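Local coordinates for protein thiosulfate sulfurtransferase TUM1 (Saccharomyces cerevisiae, PDB 3UTN) that accepts persulfide sulfur from the cysteine desulfurase NFS1 and passes it to UBA4 for 2-thiolation of the wobble uridine of tRNAs, at residues P57-D62 and D120-F125; C130-G135 and S287-K292; K248-A253 and L295-V300. All blocks are in the same frame, centred on the assembly; numbering follows the deposited sequence.

Contact 1 (P57-D62 and D120-F125)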
# COMPACT_ATOMS: atom_id res chain seq x y z
N PRO A 57 5.40 -0.08 -14.83
CA PRO A 57 5.42 -0.26 -16.28
C PRO A 57 6.82 -0.54 -16.80
O PRO A 57 6.97 -1.28 -17.77
CB PRO A 57 4.91 1.09 -16.79
CG PRO A 57 3.95 1.51 -15.74
CD PRO A 57 4.55 1.06 -14.43
N SER A 58 7.83 0.02 -16.14
CA SER A 58 9.23 -0.24 -16.50
C SER A 58 9.55 -1.74 -16.51
O SER A 58 10.42 -2.18 -17.25
CB SER A 58 10.18 0.49 -15.55
OG SER A 58 10.00 0.04 -14.21
N TRP A 59 8.84 -2.52 -15.70
CA TRP A 59 9.10 -3.95 -15.62
C TRP A 59 8.59 -4.73 -16.80
O TRP A 59 8.94 -5.90 -16.96
CB TRP A 59 8.52 -4.54 -14.35
CG TRP A 59 9.09 -3.95 -13.09
CD1 TRP A 59 10.31 -3.29 -12.94
CD2 TRP A 59 8.49 -3.96 -11.76
NE1 TRP A 59 10.49 -2.89 -11.64
CE2 TRP A 59 9.44 -3.27 -10.87
CE3 TRP A 59 7.31 -4.46 -11.22
CZ2 TRP A 59 9.19 -3.10 -9.52
CZ3 TRP A 59 7.07 -4.28 -9.86
CH2 TRP A 59 7.99 -3.61 -9.03
N LYS A 60 7.75 -4.10 -17.61
CA LYS A 60 7.13 -4.74 -18.77
C LYS A 60 6.47 -6.04 -18.38
O LYS A 60 6.60 -7.06 -19.06
CB LYS A 60 8.15 -4.98 -19.88
CG LYS A 60 8.69 -3.71 -20.50
CD LYS A 60 9.43 -4.01 -21.79
CE LYS A 60 10.62 -4.91 -21.53
NZ LYS A 60 11.52 -4.91 -22.71
N LEU A 61 5.79 -6.00 -17.26
CA LEU A 61 5.03 -7.14 -16.83
C LEU A 61 3.57 -6.76 -16.96
O LEU A 61 3.23 -5.58 -17.11
CB LEU A 61 5.40 -7.52 -15.40
CG LEU A 61 6.84 -7.94 -15.14
CD1 LEU A 61 7.01 -8.30 -13.67
CD2 LEU A 61 7.26 -9.11 -16.02
N ASP A 62 2.71 -7.76 -16.95
CA ASP A 62 1.31 -7.51 -17.11
C ASP A 62 0.66 -8.12 -15.90
O ASP A 62 0.58 -9.34 -15.79
CB ASP A 62 0.80 -8.16 -18.39
CG ASP A 62 -0.60 -7.74 -18.74
OD1 ASP A 62 -0.84 -7.47 -19.93
OD2 ASP A 62 -1.47 -7.68 -17.84
N ASP A 120 0.26 -9.61 -3.69
CA ASP A 120 0.67 -9.24 -5.02
C ASP A 120 1.83 -10.12 -5.37
O ASP A 120 2.38 -10.80 -4.50
CB ASP A 120 0.99 -7.74 -5.09
CG ASP A 120 2.13 -7.34 -4.19
OD1 ASP A 120 3.01 -8.16 -3.90
OD2 ASP A 120 2.15 -6.16 -3.79
N ARG A 121 2.21 -10.12 -6.64
CA ARG A 121 3.26 -11.00 -7.09
C ARG A 121 4.63 -10.43 -6.84
O ARG A 121 5.62 -11.14 -6.93
CB ARG A 121 3.08 -11.31 -8.56
CG ARG A 121 1.79 -12.04 -8.80
CD ARG A 121 1.54 -12.28 -10.26
NE ARG A 121 0.25 -12.94 -10.41
CZ ARG A 121 0.04 -14.23 -10.16
NH1 ARG A 121 1.04 -15.01 -9.78
NH2 ARG A 121 -1.17 -14.74 -10.31
N VAL A 122 4.69 -9.15 -6.52
CA VAL A 122 5.97 -8.49 -6.34
C VAL A 122 6.49 -8.76 -4.94
O VAL A 122 7.65 -9.15 -4.77
CB VAL A 122 5.86 -6.98 -6.60
CG1 VAL A 122 7.19 -6.29 -6.31
CG2 VAL A 122 5.44 -6.74 -8.03
N GLY A 123 5.62 -8.59 -3.96
CA GLY A 123 6.00 -8.79 -2.58
C GLY A 123 5.76 -7.51 -1.83
O GLY A 123 6.64 -6.67 -1.72
N ASN A 124 4.54 -7.36 -1.33
CA ASN A 124 4.18 -6.19 -0.54
C ASN A 124 4.51 -4.92 -1.25
O ASN A 124 5.12 -4.00 -0.70
CB ASN A 124 4.88 -6.25 0.80
CG ASN A 124 4.31 -7.33 1.65
OD1 ASN A 124 3.10 -7.48 1.72
ND2 ASN A 124 5.17 -8.10 2.30
N PHE A 125 4.11 -4.89 -2.51
CA PHE A 125 4.41 -3.77 -3.35
C PHE A 125 3.14 -2.98 -3.55
O PHE A 125 3.05 -1.84 -3.13
CB PHE A 125 4.96 -4.27 -4.66
CG PHE A 125 5.40 -3.18 -5.58
CD1 PHE A 125 4.73 -2.95 -6.76
CD2 PHE A 125 6.50 -2.40 -5.26
CE1 PHE A 125 5.14 -1.94 -7.61
CE2 PHE A 125 6.92 -1.38 -6.11
CZ PHE A 125 6.23 -1.16 -7.29
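Trp59 reaches from the loop after strand 47-51 to Val122 and Phe125, in the loop after strand 115-119, so that two loops of the first rhodanese domain, each leading from a parallel strand into a helix, are joined by one indole. The cross-contact is wholly apolar and uses the far rim of the six-membered ring. CZ3 of Trp59 lies 3.5 Å from CG2 of Val122, with the valine coming in at about a right angle to the tryptophan; CG1 of Val122 sits near CH2 of the same ring. The side chains of Trp59 and Phe125 come from opposite directions. CH2 of Trp59 stands over one face of the Phe125 ring, displaced toward its rim, and is 3.5 Å from CZ of Phe125. The two form an oblique aromatic pair, with planes inclined by 42° and the centroid of the indole six-membered ring 4.9 Å from that of Phe125. Phe125 presents that face with its CG anti to the backbone N (chi1 -175°).

Polar contacts work inside the loops. Lys60 N bonds back to Pro57 O across the short 3-10 turn that carries Trp59, while Asp62 OD2 accepts from Val65 N, capping the N-terminus of helix 63-69. On the other side, the carboxylate of Asp120 shapes the loop holding both apolar partners. Its OD2 accepts from Ser126 N and Ser127 N, at the start of helix 127-136. Gly123, at positive phi, takes a conformation in which a side chain would collide with the oxygen of Val122. Gly123 N gives a 2.6 Å bond to Asp120 OD1 from 29° out of the carboxylate plane, an Asx motif, and Phe125 N meets the syn lone pair of Asp120 OD2 at 2.7 Å.

Contact 2 (C130-G135 and S287-K292)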
# COMPACT_ATOMS: atom_id res chain seq x y z
N CYS A 130 -3.47 -2.03 -1.73
CA CYS A 130 -4.75 -2.66 -1.93
C CYS A 130 -5.41 -3.06 -0.63
O CYS A 130 -6.57 -2.74 -0.40
CB CYS A 130 -4.59 -3.88 -2.81
SG CYS A 130 -6.10 -4.83 -2.84
N ALA A 131 -4.68 -3.76 0.23
CA ALA A 131 -5.21 -4.18 1.53
C ALA A 131 -5.69 -2.94 2.25
O ALA A 131 -6.79 -2.89 2.82
CB ALA A 131 -4.15 -4.89 2.34
N TRP A 132 -4.86 -1.91 2.20
CA TRP A 132 -5.16 -0.67 2.85
C TRP A 132 -6.38 -0.03 2.25
O TRP A 132 -7.25 0.41 2.97
CB TRP A 132 -3.96 0.21 2.74
CG TRP A 132 -4.17 1.61 3.16
CD1 TRP A 132 -4.23 2.11 4.46
CD2 TRP A 132 -4.32 2.75 2.29
NE1 TRP A 132 -4.41 3.46 4.44
CE2 TRP A 132 -4.47 3.91 3.17
CE3 TRP A 132 -4.35 2.93 0.92
CZ2 TRP A 132 -4.64 5.18 2.67
CZ3 TRP A 132 -4.52 4.22 0.43
CH2 TRP A 132 -4.67 5.32 1.29
N THR A 133 -6.46 -0.01 0.92
CA THR A 133 -7.62 0.53 0.23
C THR A 133 -8.89 -0.19 0.66
O THR A 133 -9.89 0.44 1.00
CB THR A 133 -7.46 0.42 -1.29
OG1 THR A 133 -6.30 1.15 -1.68
CG2 THR A 133 -8.69 0.97 -2.02
N LEU A 134 -8.85 -1.52 0.64
CA LEU A 134 -9.95 -2.33 1.12
C LEU A 134 -10.31 -1.96 2.54
O LEU A 134 -11.47 -1.71 2.84
CB LEU A 134 -9.58 -3.81 1.05
CG LEU A 134 -9.36 -4.31 -0.37
CD1 LEU A 134 -8.76 -5.70 -0.31
CD2 LEU A 134 -10.66 -4.30 -1.16
N GLY A 135 -9.30 -1.91 3.39
CA GLY A 135 -9.47 -1.52 4.78
C GLY A 135 -10.00 -0.12 4.91
O GLY A 135 -10.96 0.12 5.64
N SER A 287 3.66 2.83 -2.73
CA SER A 287 4.73 2.35 -1.88
C SER A 287 4.67 3.02 -0.51
O SER A 287 5.20 2.50 0.47
CB SER A 287 6.09 2.58 -2.53
OG SER A 287 6.42 3.94 -2.53
N GLY A 288 4.02 4.18 -0.45
CA GLY A 288 3.77 4.84 0.82
C GLY A 288 3.00 3.93 1.76
O GLY A 288 3.23 3.93 2.96
N VAL A 289 2.09 3.14 1.21
CA VAL A 289 1.31 2.23 2.04
C VAL A 289 2.18 1.07 2.49
O VAL A 289 1.95 0.50 3.55
CB VAL A 289 0.07 1.71 1.32
CG1 VAL A 289 -0.68 0.76 2.24
CG2 VAL A 289 -0.83 2.87 0.93
N ILE A 290 3.18 0.73 1.69
CA ILE A 290 4.10 -0.31 2.07
C ILE A 290 4.72 0.07 3.40
O ILE A 290 4.70 -0.71 4.35
CB ILE A 290 5.20 -0.54 1.03
CG1 ILE A 290 4.59 -0.92 -0.32
CG2 ILE A 290 6.17 -1.60 1.53
CD1 ILE A 290 5.58 -0.93 -1.45
N ILE A 291 5.25 1.29 3.48
CA ILE A 291 5.90 1.71 4.71
C ILE A 291 4.89 2.02 5.78
O ILE A 291 5.12 1.74 6.94
CB ILE A 291 6.88 2.88 4.52
CG1 ILE A 291 6.20 4.15 4.04
CG2 ILE A 291 7.98 2.44 3.57
CD1 ILE A 291 7.06 5.39 4.21
N LYS A 292 3.76 2.59 5.37
CA LYS A 292 2.68 2.86 6.30
C LYS A 292 2.33 1.56 7.02
O LYS A 292 2.20 1.52 8.24
CB LYS A 292 1.48 3.39 5.53
CG LYS A 292 0.23 3.54 6.36
CD LYS A 292 -0.88 4.09 5.50
CE LYS A 292 -2.05 4.48 6.37
NZ LYS A 292 -2.60 3.30 7.06
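A trans first torsion in Trp132 (chi1 171°) and in Val289, where it places CG1, brings the indole and the valine fork together between helix 127-136 of the first rhodanese domain and helix 286-297 of the second, a buried helix-helix contact at the interface of the tandem repeat. Between 130-135 and 287-292 the nearest CA atoms are those of Trp132 and Val289, 7.1 Å apart. Val289 uses both branches: CG1 packs 3.4 Å from CB of Trp132, near the root of the side chain, while CG2 lies over one face of the ring. This second methyl makes a CH-pi contact, 4.0 Å from the centroid of the six-membered ring of Trp132 and 28° off its normal. Leu305 of strand 303-306 touches both residues, and Phe95 meets the indole edge-to-face.

Lys292, one helical turn after Val289, runs extended as far as CE and then bends at chi4 (-62°), which carries its ammonium to the pyrrole end of the indole. Two donors face each other there, so the pair is not itself bonded; Glu184 OE2 reconciles them, accepting from Trp132 NE1 and forming a salt bridge with Lys292 NZ, which has a second salt bridge to Glu296. A leucine in place of Trp132 would probably leave Val289 CG2 without its aromatic face and Glu184 without its indole donor, opening a gap between the domains. The helix carrying Val289 follows the loop of the catalytic cysteine, Cys282, whose side chain is about 7 Å from that of Val289. At the polar end of the contact, Lys292 NZ and Lys292 CE each lie 3.2 Å from Trp132 NE1.

Contact 3 (K248-A253 and L295-V300)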
# COMPACT_ATOMS: atom_id res chain seq x y z
N LYS A 248 10.67 -9.74 0.28
CA LYS A 248 9.79 -8.57 0.32
C LYS A 248 8.67 -8.73 1.34
O LYS A 248 7.67 -8.02 1.29
CB LYS A 248 9.22 -8.25 -1.07
CG LYS A 248 10.27 -8.09 -2.15
CD LYS A 248 11.28 -7.03 -1.77
CE LYS A 248 12.36 -6.89 -2.83
NZ LYS A 248 13.45 -6.01 -2.31
N THR A 249 8.83 -9.66 2.27
CA THR A 249 7.86 -9.78 3.33
C THR A 249 8.08 -8.63 4.27
O THR A 249 9.20 -8.13 4.42
CB THR A 249 8.02 -11.06 4.16
OG1 THR A 249 9.39 -11.22 4.53
CG2 THR A 249 7.53 -12.26 3.40
N TYR A 250 6.99 -8.21 4.89
CA TYR A 250 7.12 -7.42 6.08
C TYR A 250 7.71 -8.33 7.11
O TYR A 250 7.29 -9.48 7.23
CB TYR A 250 5.76 -6.98 6.56
CG TYR A 250 5.20 -5.88 5.73
CD1 TYR A 250 5.70 -4.59 5.84
CD2 TYR A 250 4.17 -6.13 4.84
CE1 TYR A 250 5.18 -3.57 5.07
CE2 TYR A 250 3.63 -5.12 4.08
CZ TYR A 250 4.14 -3.85 4.20
OH TYR A 250 3.62 -2.85 3.45
N PRO A 251 8.70 -7.83 7.85
CA PRO A 251 9.19 -8.57 8.99
C PRO A 251 8.03 -8.82 9.93
O PRO A 251 7.02 -8.13 9.88
CB PRO A 251 10.18 -7.59 9.63
CG PRO A 251 10.65 -6.77 8.50
CD PRO A 251 9.46 -6.59 7.62
N GLU A 252 8.18 -9.83 10.77
CA GLU A 252 7.14 -10.16 11.73
C GLU A 252 6.91 -8.98 12.66
O GLU A 252 7.84 -8.23 12.95
CB GLU A 252 7.52 -11.40 12.52
CG GLU A 252 7.51 -12.66 11.66
CD GLU A 252 6.17 -12.87 10.99
OE1 GLU A 252 6.10 -12.72 9.75
OE2 GLU A 252 5.19 -13.17 11.69
N ALA A 253 5.67 -8.81 13.08
CA ALA A 253 5.33 -7.83 14.10
C ALA A 253 6.24 -8.06 15.30
O ALA A 253 6.69 -9.19 15.54
CB ALA A 253 3.88 -7.96 14.50
N LEU A 295 5.03 0.47 9.31
CA LEU A 295 4.97 1.29 10.51
C LEU A 295 3.86 0.83 11.44
O LEU A 295 4.08 0.64 12.63
CB LEU A 295 4.78 2.76 10.14
CG LEU A 295 5.91 3.33 9.29
CD1 LEU A 295 5.64 4.78 8.97
CD2 LEU A 295 7.26 3.17 9.96
N GLU A 296 2.68 0.63 10.88
CA GLU A 296 1.57 0.13 11.67
C GLU A 296 1.87 -1.25 12.20
O GLU A 296 1.52 -1.58 13.34
CB GLU A 296 0.31 0.11 10.83
CG GLU A 296 -0.17 1.51 10.54
CD GLU A 296 -1.03 1.59 9.31
OE1 GLU A 296 -1.12 0.59 8.56
OE2 GLU A 296 -1.61 2.67 9.10
N LEU A 297 2.54 -2.05 11.39
CA LEU A 297 3.02 -3.35 11.80
C LEU A 297 3.94 -3.20 13.00
O LEU A 297 3.84 -3.96 13.96
CB LEU A 297 3.77 -4.03 10.66
CG LEU A 297 4.28 -5.43 10.92
CD1 LEU A 297 3.12 -6.35 11.23
CD2 LEU A 297 5.02 -5.88 9.68
N ALA A 298 4.81 -2.19 12.94
CA ALA A 298 5.74 -1.87 14.02
C ALA A 298 5.03 -1.23 15.20
O ALA A 298 5.65 -0.91 16.20
CB ALA A 298 6.84 -0.96 13.50
N GLY A 299 3.72 -1.07 15.08
CA GLY A 299 2.91 -0.50 16.14
C GLY A 299 2.98 1.02 16.15
O GLY A 299 2.57 1.65 17.11
N VAL A 300 3.51 1.60 15.08
CA VAL A 300 3.48 3.05 14.93
C VAL A 300 2.02 3.44 14.75
O VAL A 300 1.36 2.96 13.83
CB VAL A 300 4.34 3.54 13.75
CG1 VAL A 300 4.27 5.06 13.64
CG2 VAL A 300 5.78 3.08 13.91
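Leu297 lays its forked end against Tyr250, Pro251 and Ala253, in a loop of the second rhodanese domain that leads into helix 255-267. Its CG stands anti to the backbone N (chi1 -177°), which sends the fork from the last turn of helix 286-297 across to this loop. The two methyls divide the work. CD2 packs 3.4 Å from CB of Tyr250, at the base of the ring, and also comes 3.0 Å from the carbonyl oxygen Pro251 O, an unusually short approach whose detail is doubtful. CD1 meets Ala253, with Ala253 CB 3.7 Å away, toward the more exposed end.

Just beyond Leu297 the helix ends in a Schellman motif: Val300 N bonds to Leu295 O at 2.7 Å and Gly299 N to Glu296 O, with Gly299 at positive phi. The hydroxyl of Tyr250 reaches back along the same helix to Ile290 O, while Ala298 O accepts from His258 of helix 255-267. Leu297 itself offers only methyls and van der Waals contact, so its grip depends on shape, and the Tyr250 hydroxyl adds a directional bond further back along the helix.

In the fold
Contact 2 is the core of the three, fully buried near the centre of the chain where the two rhodanese domains meet; contacts 1 and 3 each lie within one domain, contact 1 partly buried and contact 3 running out to an exposed loop end at Ala253. Contacts 2 and 3 share helix 286-297, the former using its first half and the latter its C-terminal end. Contact 1 packs rings and a valine, contact 3 leucine methyls against a loop, and contact 2 adds charged groups to its apolar packing. Residues 120-125 lie beside both other contacts: Asn124 O and Phe125 O pack on Ile290, while the side-chain Asn124 ND2 donates to Lys248 O, tying the two domains together again.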